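Local coordinates for protein ecdysteroid-phosphate phosphatase (Bombyx mori, PDB 3C7T) that hydrolyses inactive ecdysteroid phosphates such as ecdysone 22-phosphate to the active hormones, and also dephosphorylates phosphotyrosine, through its phosphoglycerate-mutase-like domain, at residues T61-G64 with W65-A68; A68-V71 with G72-M75; D163-F166 with K167-E170. All coordinates share one frame; numbering follows the deposited sequence.

Contact 1: T61-G64 with W65-A68; sequences TRLG and WFQA
Leu63 and Gln67, one helical turn apart, form the close-packed side of this first stretch of helix 62-77. The Gln67 amide N meets Leu63 O at 2.8 Å in a nearly straight bond, while the glutamine side chain runs back over the same residue: its CG lies 3.2 Å from Leu63 O, and its NE2 comes within 3.8 Å of Leu63 CG. With CG anti to the carbonyl carbon (chi1 -66°) and the chain extended beyond it, the Gln67 carboxamide reaches back toward the N-terminal end of the helix. There OE1 accepts from the backbone N of Glu14 and NE2 donates to Asn250 OD1, so the two polar atoms of this buried amide are both hydrogen-bonded. With an alanine here, the amide N of Glu14 and Asn250 OD1 would probably lose their partner, and the Leu63 isobutyl group its cover. Gly64 lies on the same side, its bare CA beside the carboxamide, 3.7 Å from Gln67 OE1. Looser are the partly exposed residues. The Trp65 ring merely presents CD1 to Thr61 O at 3.4 Å, edge-on and in the ring plane, before extending to helix 91-104; Phe66 touches Leu63 CD1 with its CD2 edge and stacks on Phe66 of the second subunit. Arg62 reaches that subunit too, where NH1 forms a salt bridge with Glu73 OE1. At the start of the helix Thr61 OG1 accepts from Gly64 N at 2.9 Å and is also bonded to Glu14. The whole is a threonine N-cap followed by the first regular i to i+4 turns of an alpha-helix, set beside the loop after the phosphohistidine His12.

Contact 2: A68-V71 with G72-M75; sequences AQLV and GEGM
Glu73 and Leu70, three residues apart on helix 62-77, run alongside each other from neighbouring turns, in one direction, and the glutamate can be followed outward from the backbone. Its CB rests 3.4 Å from Gln69 O, the carbonyl that also takes the Glu73 amide N in a 2.8 Å bond. With CG trans to the backbone N (chi1 -172°) and the chain stretched beyond it, CG and CD carry the carboxylate out alongside the leucine. At the tip OE1 passes 3.8 Å from Leu70 CD2, a contact of acid and methyl rather than a polar bond. The same oxygen accepts from a water at 2.6 Å, and this water gives its other hydrogen to Leu70 O at 2.8 Å, tying the side chain back to its own helix. Leu70 O therefore has two donors, the water and Gly74 N, the latter through a bent bond of 143°. OE1 finally makes a salt bridge with Arg62 of the second subunit, which also packs on Leu70, so the carboxylate is likely to stay ionised. The inward side is apolar: branched Val71, whose O accepts from Met75 N, packs against strands 5-11 and 230-235 and helix 91-104, as does Met75 in the one conformer considered. A CB on Gly74 would lie only 3.2 Å from Leu70 O, which suits a residue without one. The arrangement is that of an amphipathic alpha-helix in a histidine phosphatase domain, apolar toward the central sheet, with a mixed apolar and charged face at the dimer partner.

Contact 3: D163-F166 with K167-E170; sequences DEFF and KRGE
Asp163 O opens this piece of helix 162-179 by accepting a hydrogen bond from Lys167 N, and Lys167 CB sits 3.4 Å from it. Both side chains are exposed, as suits acid and lysine. Glu164 follows: its O accepts from Arg168 N in a bond of 170° and has Arg168 CG 3.3 Å away, while its carboxylate turns back to the amide of Thr161. Phe165 is buried and carries the main side-chain contact. Its CD1 meets Arg168 NH2 at 3.5 Å; the nitrogen lies in the plane of the ring, at its edge, whereas CD1 sits over a face of the guanidinium. The two planes are 70° apart, so this is an aromatic edge on a cationic face and not a cation-pi stack. Arg168 gets there by bending at chi2 and chi3, which takes the chain outward and somewhat back, so that the guanidinium face meets the phenylalanine edge. Phe165 O accepts from Gly169 N and touches Arg168 CB at 3.1 Å. Last, Phe166 O accepts from Glu170 N at 3.0 Å; the Phe166 ring receives Phe165 CE2 over one face, 3.6 Å above the plane and displaced toward the rim, and stacks with Tyr216, whose hydroxyl bonds to Glu170 OE1. Arg168 is gripped by a salt bridge to Glu160 and by the carbonyls of Phe119 and Glu120, the latter a tungstate-pocket residue. The chemistry implies a buried cation whose charge is met by the Glu160 carboxylate and by backbone oxygens, those two among them, with phenylalanine shielding it; as a second-shell residue Arg168 probably helps position the segment at Glu120.

From the N terminus, helix 62-77 comes first and holds contacts 1 and 2 in succession. Contact 1 covers its capped start; contact 2 takes over at the shared Ala68, so the two overlap by that residue rather than nest, and no loop is closed because each joins neighbouring turns. Between them they set one helix against helix 91-104 and the central sheet, and both reach the second subunit. Contact 3 follows much later, in helix 162-179, in series with the others and crossing neither. Its centre is about 29 Å from each of theirs, on the opposite side of the chain's centre, where it joins that helix to helix 193-204 and the loops beside the tungstate pocket.

Contact 1: T61-G64 with W65-A68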
# COMPACT_ATOMS: atom_id res chain seq x y z
N THR A 61 0.72 -9.84 -0.13
CA THR A 61 0.33 -9.03 1.03
C THR A 61 -0.84 -8.14 0.58
O THR A 61 -1.15 -8.07 -0.63
CB THR A 61 1.48 -8.10 1.44
OG1 THR A 61 1.85 -7.29 0.33
CG2 THR A 61 2.69 -8.96 1.89
N ARG A 62 -1.48 -7.47 1.54
CA ARG A 62 -2.48 -6.43 1.23
C ARG A 62 -1.88 -5.38 0.30
O ARG A 62 -2.52 -4.97 -0.67
CB ARG A 62 -3.07 -5.80 2.50
CG ARG A 62 -3.93 -6.74 3.39
CD ARG A 62 -5.19 -7.26 2.69
NE ARG A 62 -6.08 -6.16 2.27
CZ ARG A 62 -7.00 -5.59 3.04
NH1 ARG A 62 -7.15 -5.96 4.30
NH2 ARG A 62 -7.76 -4.60 2.55
N LEU A 63 -0.65 -4.96 0.59
CA LEU A 63 0.03 -3.97 -0.23
C LEU A 63 0.21 -4.53 -1.64
O LEU A 63 0.09 -3.81 -2.62
CB LEU A 63 1.39 -3.62 0.35
CG LEU A 63 2.21 -2.63 -0.46
CD1 LEU A 63 1.36 -1.43 -0.95
CD2 LEU A 63 3.43 -2.19 0.32
N GLY A 64 0.54 -5.81 -1.75
CA GLY A 64 0.74 -6.43 -3.08
C GLY A 64 -0.49 -6.36 -3.97
O GLY A 64 -0.40 -6.05 -5.15
N TRP A 65 -1.65 -6.67 -3.40
CA TRP A 65 -2.93 -6.42 -4.08
C TRP A 65 -3.09 -4.95 -4.49
O TRP A 65 -3.48 -4.67 -5.62
CB TRP A 65 -4.09 -6.79 -3.18
CG TRP A 65 -4.37 -8.24 -3.18
CD1 TRP A 65 -3.75 -9.20 -2.43
CD2 TRP A 65 -5.36 -8.91 -3.97
NE1 TRP A 65 -4.32 -10.45 -2.70
CE2 TRP A 65 -5.31 -10.28 -3.63
CE3 TRP A 65 -6.32 -8.48 -4.92
CZ2 TRP A 65 -6.16 -11.24 -4.23
CZ3 TRP A 65 -7.17 -9.43 -5.50
CH2 TRP A 65 -7.08 -10.79 -5.14
N PHE A 66 -2.78 -4.04 -3.57
CA PHE A 66 -2.92 -2.59 -3.82
C PHE A 66 -2.00 -2.09 -4.94
O PHE A 66 -2.40 -1.31 -5.81
CB PHE A 66 -2.63 -1.84 -2.52
CG PHE A 66 -2.88 -0.37 -2.59
CD1 PHE A 66 -4.16 0.14 -2.77
CD2 PHE A 66 -1.82 0.52 -2.46
CE1 PHE A 66 -4.38 1.54 -2.82
CE2 PHE A 66 -2.03 1.92 -2.51
CZ PHE A 66 -3.31 2.41 -2.70
N GLN A 67 -0.76 -2.56 -4.94
CA GLN A 67 0.17 -2.28 -6.05
C GLN A 67 -0.39 -2.71 -7.40
O GLN A 67 -0.31 -1.95 -8.38
CB GLN A 67 1.52 -3.00 -5.81
CG GLN A 67 2.26 -2.44 -4.60
CD GLN A 67 3.50 -3.28 -4.17
OE1 GLN A 67 3.57 -4.50 -4.42
NE2 GLN A 67 4.46 -2.63 -3.46
N ALA A 68 -0.97 -3.90 -7.45
CA ALA A 68 -1.55 -4.40 -8.73
C ALA A 68 -2.75 -3.54 -9.13
O ALA A 68 -2.95 -3.21 -10.29
CB ALA A 68 -1.96 -5.86 -8.56

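Contact 2: A68-V71 with G72-M75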
# COMPACT_ATOMS: atom_id res chain seq x y z
N ALA A 68 -0.97 -3.90 -7.45
CA ALA A 68 -1.55 -4.40 -8.73
C ALA A 68 -2.75 -3.54 -9.13
O ALA A 68 -2.95 -3.21 -10.29
CB ALA A 68 -1.96 -5.86 -8.56
N GLN A 69 -3.56 -3.18 -8.13
CA GLN A 69 -4.72 -2.31 -8.35
C GLN A 69 -4.33 -0.96 -8.91
O GLN A 69 -4.98 -0.46 -9.81
CB GLN A 69 -5.49 -2.13 -7.06
CG GLN A 69 -6.19 -3.39 -6.64
CD GLN A 69 -6.59 -3.41 -5.16
OE1 GLN A 69 -6.53 -2.39 -4.46
NE2 GLN A 69 -7.00 -4.57 -4.69
N LEU A 70 -3.25 -0.37 -8.39
CA LEU A 70 -2.76 0.91 -8.87
C LEU A 70 -2.37 0.86 -10.34
O LEU A 70 -2.62 1.85 -11.10
CB LEU A 70 -1.57 1.37 -8.04
CG LEU A 70 -1.95 1.83 -6.65
CD1 LEU A 70 -0.61 2.08 -5.91
CD2 LEU A 70 -2.85 3.09 -6.68
N VAL A 71 -1.76 -0.25 -10.75
CA VAL A 71 -1.45 -0.43 -12.17
C VAL A 71 -2.74 -0.51 -13.03
O VAL A 71 -2.86 0.21 -14.03
CB VAL A 71 -0.51 -1.64 -12.41
CG1 VAL A 71 -0.27 -1.84 -13.95
CG2 VAL A 71 0.82 -1.47 -11.65
N GLY A 72 -3.69 -1.35 -12.62
CA GLY A 72 -4.99 -1.48 -13.36
C GLY A 72 -5.70 -0.12 -13.45
O GLY A 72 -6.16 0.28 -14.54
N GLU A 73 -5.73 0.60 -12.33
CA GLU A 73 -6.33 1.95 -12.24
C GLU A 73 -5.61 2.90 -13.21
O GLU A 73 -6.26 3.69 -13.91
CB GLU A 73 -6.28 2.48 -10.80
CG GLU A 73 -7.04 3.81 -10.51
CD GLU A 73 -6.66 4.46 -9.15
OE1 GLU A 73 -5.47 4.66 -8.86
OE2 GLU A 73 -7.57 4.83 -8.38
N GLY A 74 -4.28 2.81 -13.27
CA GLY A 74 -3.48 3.68 -14.10
C GLY A 74 -3.76 3.42 -15.57
O GLY A 74 -3.81 4.37 -16.38
N MET A 75 -3.97 2.15 -15.90
CA MET A 75 -4.33 1.74 -17.26
C MET A 75 -5.71 2.32 -17.62
O MET A 75 -5.87 2.90 -18.70
CB MET A 75 -4.30 0.21 -17.38
CG MET A 75 -3.97 -0.27 -18.81
SD MET A 75 -2.21 -0.15 -19.17
CE MET A 75 -1.54 -1.66 -18.46
O HOH W 1 -3.26 4.40 -10.29

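Contact 3: D163-F166 with K167-E170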
# COMPACT_ATOMS: atom_id res chain seq x y z
N ASP A 163 17.72 -23.32 -21.33
CA ASP A 163 17.15 -23.34 -22.68
C ASP A 163 15.69 -23.77 -22.71
O ASP A 163 14.87 -23.14 -23.40
CB ASP A 163 17.98 -24.25 -23.61
CG ASP A 163 19.21 -23.54 -24.18
OD1 ASP A 163 19.55 -22.43 -23.70
OD2 ASP A 163 19.83 -24.10 -25.11
N GLU A 164 15.37 -24.83 -21.97
CA GLU A 164 14.01 -25.35 -21.88
C GLU A 164 13.07 -24.33 -21.25
O GLU A 164 11.90 -24.19 -21.65
CB GLU A 164 13.99 -26.64 -21.05
CG GLU A 164 14.53 -27.86 -21.80
CD GLU A 164 14.93 -29.01 -20.88
OE1 GLU A 164 15.04 -28.83 -19.64
OE2 GLU A 164 15.16 -30.11 -21.42
N PHE A 165 13.59 -23.61 -20.25
CA PHE A 165 12.81 -22.57 -19.59
C PHE A 165 12.44 -21.47 -20.57
O PHE A 165 11.25 -21.12 -20.70
CB PHE A 165 13.55 -22.00 -18.37
CG PHE A 165 13.09 -20.62 -17.98
CD1 PHE A 165 11.84 -20.42 -17.40
CD2 PHE A 165 13.91 -19.51 -18.20
CE1 PHE A 165 11.41 -19.14 -17.06
CE2 PHE A 165 13.47 -18.21 -17.84
CZ PHE A 165 12.22 -18.04 -17.29
N PHE A 166 13.42 -20.93 -21.29
CA PHE A 166 13.12 -19.87 -22.23
C PHE A 166 12.22 -20.30 -23.39
O PHE A 166 11.41 -19.53 -23.89
CB PHE A 166 14.40 -19.18 -22.71
CG PHE A 166 14.97 -18.22 -21.71
CD1 PHE A 166 14.31 -17.04 -21.40
CD2 PHE A 166 16.18 -18.49 -21.09
CE1 PHE A 166 14.84 -16.14 -20.46
CE2 PHE A 166 16.73 -17.59 -20.15
CZ PHE A 166 16.05 -16.42 -19.84
N LYS A 167 12.36 -21.56 -23.80
CA LYS A 167 11.53 -22.11 -24.86
C LYS A 167 10.05 -22.15 -24.44
O LYS A 167 9.18 -21.77 -25.22
CB LYS A 167 12.05 -23.50 -25.25
CG LYS A 167 11.29 -24.22 -26.38
CD LYS A 167 11.24 -23.40 -27.65
CE LYS A 167 10.70 -24.22 -28.81
NZ LYS A 167 10.52 -23.40 -30.02
N ARG A 168 9.79 -22.65 -23.23
CA ARG A 168 8.49 -22.63 -22.56
C ARG A 168 7.84 -21.26 -22.68
O ARG A 168 6.73 -21.12 -23.18
CB ARG A 168 8.69 -22.85 -21.05
CG ARG A 168 8.74 -24.25 -20.55
CD ARG A 168 8.05 -24.37 -19.21
NE ARG A 168 8.89 -24.02 -18.06
CZ ARG A 168 8.71 -22.96 -17.27
NH1 ARG A 168 7.73 -22.10 -17.50
NH2 ARG A 168 9.52 -22.77 -16.24
N GLY A 169 8.54 -20.25 -22.17
CA GLY A 169 8.00 -18.89 -22.11
C GLY A 169 7.67 -18.33 -23.47
O GLY A 169 6.62 -17.70 -23.68
N GLU A 170 8.60 -18.54 -24.41
CA GLU A 170 8.46 -18.06 -25.77
C GLU A 170 7.30 -18.74 -26.50
O GLU A 170 6.53 -18.07 -27.18
CB GLU A 170 9.77 -18.28 -26.53
CG GLU A 170 9.77 -17.77 -27.97
CD GLU A 170 11.07 -18.11 -28.68
OE1 GLU A 170 12.10 -17.52 -28.32
OE2 GLU A 170 11.05 -18.96 -29.58